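Local coordinates for arginine decarboxylase (Campylobacter jejuni subsp. jejuni, PDB 3NZP), which probably catalyses the pyridoxal-phosphate-dependent decarboxylation of arginine to agmatine, an early step of polyamine and spermidine biosynthesis, at residues 464-478 / 497-511. Numbering follows the deposited sequence.
Sequences PLDRLDEEPTRSASI and LFLHDVDVEKENYFL
The imidazole of His500 is sandwiched between Pro472 and Arg467: CB of Pro472 sits 4.0 Å above the ring centroid, and CB of Arg467 covers the opposite face, both as CH-pi contacts. Two hydrogen bonds at its edge, one at each nitrogen, set the rotation of the ring. His500 NE2 donates to Glu470 O (3.0 Å); the acceptor lies almost in the imidazole plane, but NE2 stands above the plane of that carbonyl. His500 ND1 pairs with Tyr509 OH at 2.7 Å. The Arg467 chain slides past the ring and bends at chi3 (-61°), bringing NH2 to Glu507 OE1 (3.1 Å), a salt bridge in which the nitrogen approaches from above the carboxylate plane, while Val502 CG1 lies over one guanidinium face. These loops belong to the C-terminal beta domain of the class-II decarboxylase fold, apart from the cofactor barrel. There Pro464, ending strand 462-464, pairs antiparallel with Leu511 of strand 510-513. CG of Pro464 packs against CD2 of Leu499; the other methyl of Leu499, CD1, reaches Ala476 CB (3.6 Å) and Ile478 CG2. Tyr440 of strand 438-442 also touches Leu499. Around the single bridge of Ser475 with Phe498, Ala476 N donates to Leu497 O (2.8 Å), and Arg474, bent at chi2 (-73°), offers NH1 to Asp501 OD1 at 3.3 Å.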
loop_
_atom_site.group_PDB
_atom_site.type_symbol
_atom_site.label_atom_id
_atom_site.label_comp_id
_atom_site.label_asym_id
_atom_site.label_seq_id
_atom_site.Cartn_x
_atom_site.Cartn_y
_atom_site.Cartn_z
ATOM N N PRO B 464 9.706 14.617 -18.493
ATOM C CA PRO B 464 9.957 15.974 -18.010
ATOM C C PRO B 464 8.873 16.918 -18.491
ATOM O O PRO B 464 8.240 16.665 -19.513
ATOM C CB PRO B 464 11.302 16.312 -18.623
ATOM C CG PRO B 464 11.951 14.975 -18.756
ATOM C CD PRO B 464 10.842 14.135 -19.287
ATOM N N LEU B 465 8.667 18.014 -17.773
ATOM C CA LEU B 465 7.638 18.960 -18.167
ATOM C C LEU B 465 8.047 19.902 -19.285
ATOM O O LEU B 465 7.195 20.491 -19.954
ATOM C CB LEU B 465 7.181 19.777 -16.967
ATOM C CG LEU B 465 6.012 19.161 -16.191
ATOM C CD1 LEU B 465 6.408 17.791 -15.670
ATOM C CD2 LEU B 465 5.622 20.094 -15.050
ATOM N N ASP B 466 9.349 20.043 -19.484
ATOM C CA ASP B 466 9.869 20.932 -20.508
ATOM C C ASP B 466 11.212 20.414 -20.994
ATOM O O ASP B 466 11.656 19.329 -20.606
ATOM C CB ASP B 466 10.038 22.339 -19.933
ATOM C CG ASP B 466 11.162 22.422 -18.909
ATOM O OD1 ASP B 466 11.391 23.521 -18.351
ATOM O OD2 ASP B 466 11.828 21.388 -18.656
ATOM N N ARG B 467 11.860 21.211 -21.837
ATOM C CA ARG B 467 13.158 20.866 -22.398
ATOM C C ARG B 467 13.017 19.643 -23.315
ATOM O O ARG B 467 13.962 18.878 -23.506
ATOM C CB ARG B 467 14.142 20.575 -21.267
ATOM C CG ARG B 467 15.546 21.067 -21.534
ATOM C CD ARG B 467 16.461 20.696 -20.390
ATOM N NE ARG B 467 16.007 21.301 -19.140
ATOM C CZ ARG B 467 16.485 22.433 -18.635
ATOM N NH1 ARG B 467 15.993 22.901 -17.490
ATOM N NH2 ARG B 467 17.466 23.077 -19.265
ATOM N N LEU B 468 11.828 19.486 -23.892
ATOM C CA LEU B 468 11.515 18.366 -24.782
ATOM C C LEU B 468 12.041 18.551 -26.196
ATOM O O LEU B 468 12.206 17.576 -26.936
ATOM C CB LEU B 468 10.002 18.148 -24.820
ATOM C CG LEU B 468 9.424 17.683 -23.482
ATOM C CD1 LEU B 468 7.899 17.804 -23.487
ATOM C CD2 LEU B 468 9.878 16.248 -23.227
ATOM N N ASP B 469 12.282 19.806 -26.570
ATOM C CA ASP B 469 12.809 20.132 -27.894
ATOM C C ASP B 469 14.265 19.652 -27.989
ATOM O O ASP B 469 14.834 19.577 -29.075
ATOM C CB ASP B 469 12.712 21.642 -28.130
ATOM C CG ASP B 469 13.310 22.459 -26.987
ATOM O OD1 ASP B 469 13.034 23.677 -26.921
ATOM O OD2 ASP B 469 14.052 21.895 -26.154
ATOM N N GLU B 470 14.846 19.315 -26.837
ATOM C CA GLU B 470 16.220 18.822 -26.745
ATOM C C GLU B 470 16.213 17.316 -26.530
ATOM O O GLU B 470 15.280 16.771 -25.947
ATOM C CB GLU B 470 16.939 19.476 -25.575
ATOM C CG GLU B 470 17.079 20.971 -25.701
ATOM C CD GLU B 470 17.467 21.625 -24.390
ATOM O OE1 GLU B 470 18.465 21.182 -23.769
ATOM O OE2 GLU B 470 16.767 22.584 -23.981
ATOM N N GLU B 471 17.264 16.648 -26.984
ATOM C CA GLU B 471 17.369 15.201 -26.851
ATOM C C GLU B 471 18.042 14.811 -25.532
ATOM O O GLU B 471 19.185 15.183 -25.283
ATOM C CB GLU B 471 18.170 14.649 -28.031
ATOM C CG GLU B 471 18.329 13.138 -28.077
ATOM C CD GLU B 471 17.043 12.416 -28.428
ATOM O OE1 GLU B 471 16.359 12.828 -29.394
ATOM O OE2 GLU B 471 16.722 11.426 -27.743
ATOM N N PRO B 472 17.337 14.058 -24.668
ATOM C CA PRO B 472 17.899 13.630 -23.378
ATOM C C PRO B 472 19.098 12.715 -23.577
ATOM O O PRO B 472 19.115 11.891 -24.483
ATOM C CB PRO B 472 16.734 12.909 -22.717
ATOM C CG PRO B 472 16.017 12.311 -23.892
ATOM C CD PRO B 472 15.997 13.479 -24.864
ATOM N N THR B 473 20.092 12.847 -22.711
ATOM C CA THR B 473 21.299 12.047 -22.837
ATOM C C THR B 473 21.792 11.497 -21.512
ATOM O O THR B 473 22.976 11.608 -21.192
ATOM C CB THR B 473 22.406 12.894 -23.436
ATOM O OG1 THR B 473 22.503 14.123 -22.699
ATOM C CG2 THR B 473 22.104 13.198 -24.893
ATOM N N ARG B 474 20.892 10.892 -20.748
ATOM C CA ARG B 474 21.262 10.349 -19.451
ATOM C C ARG B 474 20.375 9.189 -19.041
ATOM O O ARG B 474 19.215 9.395 -18.684
ATOM C CB ARG B 474 21.161 11.453 -18.395
ATOM C CG ARG B 474 22.284 12.473 -18.420
ATOM C CD ARG B 474 23.557 11.869 -17.871
ATOM N NE ARG B 474 24.599 12.868 -17.662
ATOM C CZ ARG B 474 25.763 12.621 -17.066
ATOM N NH1 ARG B 474 26.657 13.593 -16.916
ATOM N NH2 ARG B 474 26.031 11.401 -16.618
ATOM N N SER B 475 20.907 7.973 -19.093
ATOM C CA SER B 475 20.118 6.815 -18.684
ATOM C C SER B 475 19.820 7.014 -17.202
ATOM O O SER B 475 20.668 6.776 -16.346
ATOM C CB SER B 475 20.900 5.515 -18.903
ATOM O OG SER B 475 22.078 5.480 -18.123
ATOM N N ALA B 476 18.604 7.449 -16.903
ATOM C CA ALA B 476 18.215 7.735 -15.530
ATOM C C ALA B 476 17.418 6.671 -14.780
ATOM O O ALA B 476 16.852 5.749 -15.365
ATOM C CB ALA B 476 17.446 9.051 -15.504
ATOM N N SER B 477 17.390 6.817 -13.461
ATOM C CA SER B 477 16.635 5.929 -12.588
ATOM C C SER B 477 16.236 6.808 -11.418
ATOM O O SER B 477 16.934 6.875 -10.410
ATOM C CB SER B 477 17.501 4.759 -12.125
ATOM O OG SER B 477 18.712 5.220 -11.568
ATOM N N ILE B 478 15.114 7.501 -11.578
ATOM C CA ILE B 478 14.607 8.422 -10.561
ATOM C C ILE B 478 14.140 7.781 -9.261
ATOM O O ILE B 478 13.418 6.792 -9.274
ATOM C CB ILE B 478 13.424 9.253 -11.106
ATOM C CG1 ILE B 478 12.270 8.342 -11.495
ATOM C CG2 ILE B 478 13.842 10.017 -12.354
ATOM C CD1 ILE B 478 11.140 9.092 -12.162
ATOM N N LEU B 497 14.762 4.728 -19.498
ATOM C CA LEU B 497 14.411 6.116 -19.233
ATOM C C LEU B 497 15.602 7.043 -19.394
ATOM O O LEU B 497 16.667 6.795 -18.834
ATOM C CB LEU B 497 13.853 6.256 -17.817
ATOM C CG LEU B 497 13.277 7.630 -17.452
ATOM C CD1 LEU B 497 11.998 7.881 -18.254
ATOM C CD2 LEU B 497 12.989 7.676 -15.950
ATOM N N PHE B 498 15.417 8.108 -20.170
ATOM C CA PHE B 498 16.472 9.097 -20.400
ATOM C C PHE B 498 16.005 10.507 -20.079
ATOM O O PHE B 498 14.981 10.956 -20.604
ATOM C CB PHE B 498 16.961 9.057 -21.853
ATOM C CG PHE B 498 17.732 7.822 -22.188
ATOM C CD1 PHE B 498 17.075 6.669 -22.594
ATOM C CD2 PHE B 498 19.112 7.787 -22.017
ATOM C CE1 PHE B 498 17.779 5.491 -22.820
ATOM C CE2 PHE B 498 19.828 6.615 -22.240
ATOM C CZ PHE B 498 19.159 5.461 -22.640
ATOM N N LEU B 499 16.757 11.192 -19.217
ATOM C CA LEU B 499 16.445 12.568 -18.814
ATOM C C LEU B 499 17.574 13.508 -19.193
ATOM O O LEU B 499 18.725 13.090 -19.304
ATOM C CB LEU B 499 16.231 12.649 -17.306
ATOM C CG LEU B 499 15.029 11.857 -16.818
ATOM C CD1 LEU B 499 15.052 11.789 -15.312
ATOM C CD2 LEU B 499 13.754 12.517 -17.332
ATOM N N HIS B 500 17.247 14.781 -19.374
ATOM C CA HIS B 500 18.254 15.761 -19.750
ATOM C C HIS B 500 19.233 16.042 -18.615
ATOM O O HIS B 500 18.862 16.046 -17.442
ATOM C CB HIS B 500 17.579 17.060 -20.203
ATOM C CG HIS B 500 16.471 16.848 -21.189
ATOM N ND1 HIS B 500 15.226 16.385 -20.818
ATOM C CD2 HIS B 500 16.428 17.004 -22.534
ATOM C CE1 HIS B 500 14.464 16.267 -21.890
ATOM N NE2 HIS B 500 15.170 16.635 -22.945
ATOM N N ASP B 501 20.492 16.256 -18.972
ATOM C CA ASP B 501 21.520 16.547 -17.983
ATOM C C ASP B 501 21.371 18.005 -17.584
ATOM O O ASP B 501 21.854 18.894 -18.274
ATOM C CB ASP B 501 22.910 16.322 -18.580
ATOM C CG ASP B 501 24.012 16.510 -17.563
ATOM O OD1 ASP B 501 25.192 16.349 -17.927
ATOM O OD2 ASP B 501 23.692 16.818 -16.394
ATOM N N VAL B 502 20.700 18.252 -16.471
ATOM C CA VAL B 502 20.487 19.619 -16.031
ATOM C C VAL B 502 21.229 19.934 -14.740
ATOM O O VAL B 502 21.721 19.035 -14.063
ATOM C CB VAL B 502 18.988 19.885 -15.822
ATOM C CG1 VAL B 502 18.243 19.745 -17.146
ATOM C CG2 VAL B 502 18.439 18.906 -14.799
ATOM N N ASP B 503 21.311 21.220 -14.410
ATOM C CA ASP B 503 21.976 21.658 -13.189
ATOM C C ASP B 503 20.909 22.107 -12.196
ATOM O O ASP B 503 20.363 23.205 -12.316
ATOM C CB ASP B 503 22.920 22.822 -13.494
ATOM C CG ASP B 503 23.762 23.222 -12.293
ATOM O OD1 ASP B 503 24.592 24.146 -12.432
ATOM O OD2 ASP B 503 23.597 22.610 -11.211
ATOM N N VAL B 504 20.614 21.259 -11.217
ATOM C CA VAL B 504 19.591 21.560 -10.217
ATOM C C VAL B 504 19.644 22.961 -9.620
ATOM O O VAL B 504 18.611 23.630 -9.493
ATOM C CB VAL B 504 19.645 20.553 -9.066
ATOM C CG1 VAL B 504 19.151 19.207 -9.551
ATOM C CG2 VAL B 504 21.074 20.438 -8.544
ATOM N N GLU B 505 20.845 23.403 -9.255
ATOM C CA GLU B 505 21.026 24.721 -8.657
ATOM C C GLU B 505 21.047 25.862 -9.680
ATOM O O GLU B 505 20.851 27.023 -9.324
ATOM C CB GLU B 505 22.309 24.736 -7.824
ATOM C CG GLU B 505 23.538 24.221 -8.553
ATOM C CD GLU B 505 24.783 24.251 -7.681
ATOM O OE1 GLU B 505 24.764 23.639 -6.591
ATOM O OE2 GLU B 505 25.784 24.887 -8.080
ATOM N N LYS B 506 21.266 25.529 -10.948
ATOM C CA LYS B 506 21.319 26.531 -12.009
ATOM C C LYS B 506 19.935 26.767 -12.614
ATOM O O LYS B 506 19.596 27.885 -12.998
ATOM C CB LYS B 506 22.295 26.080 -13.105
ATOM C CG LYS B 506 22.727 27.175 -14.073
ATOM C CD LYS B 506 23.706 26.642 -15.112
ATOM C CE LYS B 506 24.346 27.775 -15.904
ATOM N NZ LYS B 506 25.146 28.678 -15.026
ATOM N N GLU B 507 19.140 25.704 -12.703
ATOM C CA GLU B 507 17.793 25.799 -13.261
ATOM C C GLU B 507 16.837 24.816 -12.580
ATOM O O GLU B 507 17.238 24.043 -11.703
ATOM C CB GLU B 507 17.840 25.555 -14.776
ATOM C CG GLU B 507 18.379 24.189 -15.190
ATOM C CD GLU B 507 19.372 24.266 -16.344
ATOM O OE1 GLU B 507 19.069 24.926 -17.365
ATOM O OE2 GLU B 507 20.460 23.660 -16.227
ATOM N N ASN B 508 15.568 24.864 -12.976
ATOM C CA ASN B 508 14.553 23.984 -12.408
ATOM C C ASN B 508 14.198 22.871 -13.368
ATOM O O ASN B 508 14.053 23.096 -14.570
ATOM C CB ASN B 508 13.309 24.793 -12.037
ATOM C CG ASN B 508 13.382 25.335 -10.621
ATOM O OD1 ASN B 508 12.669 26.281 -10.258
ATOM N ND2 ASN B 508 14.241 24.725 -9.802
ATOM N N TYR B 509 14.071 21.661 -12.835
ATOM C CA TYR B 509 13.746 20.502 -13.659
ATOM C C TYR B 509 12.641 19.702 -12.994
ATOM O O TYR B 509 12.867 19.066 -11.965
ATOM C CB TYR B 509 14.987 19.631 -13.834
ATOM C CG TYR B 509 14.892 18.644 -14.970
ATOM C CD1 TYR B 509 14.489 19.056 -16.240
ATOM C CD2 TYR B 509 15.239 17.305 -14.790
ATOM C CE1 TYR B 509 14.434 18.164 -17.307
ATOM C CE2 TYR B 509 15.188 16.401 -15.856
ATOM C CZ TYR B 509 14.784 16.844 -17.111
ATOM O OH TYR B 509 14.735 15.974 -18.174
ATOM N N PHE B 510 11.450 19.738 -13.586
ATOM C CA PHE B 510 10.303 19.019 -13.038
ATOM C C PHE B 510 9.955 17.738 -13.803
ATOM O O PHE B 510 10.039 17.678 -15.030
ATOM C CB PHE B 510 9.058 19.916 -13.027
ATOM C CG PHE B 510 9.219 21.178 -12.240
ATOM C CD1 PHE B 510 9.732 22.318 -12.831
ATOM C CD2 PHE B 510 8.840 21.231 -10.904
ATOM C CE1 PHE B 510 9.865 23.504 -12.102
ATOM C CE2 PHE B 510 8.971 22.411 -10.166
ATOM C CZ PHE B 510 9.482 23.550 -10.766
ATOM N N LEU B 511 9.558 16.714 -13.063
ATOM C CA LEU B 511 9.160 15.463 -13.670
ATOM C C LEU B 511 7.652 15.305 -13.527
ATOM O O LEU B 511 7.043 15.826 -12.587
ATOM C CB LEU B 511 9.879 14.287 -13.013
ATOM C CG LEU B 511 11.358 14.198 -13.367
ATOM C CD1 LEU B 511 11.940 12.920 -12.791
ATOM C CD2 LEU B 511 11.523 14.223 -14.884
#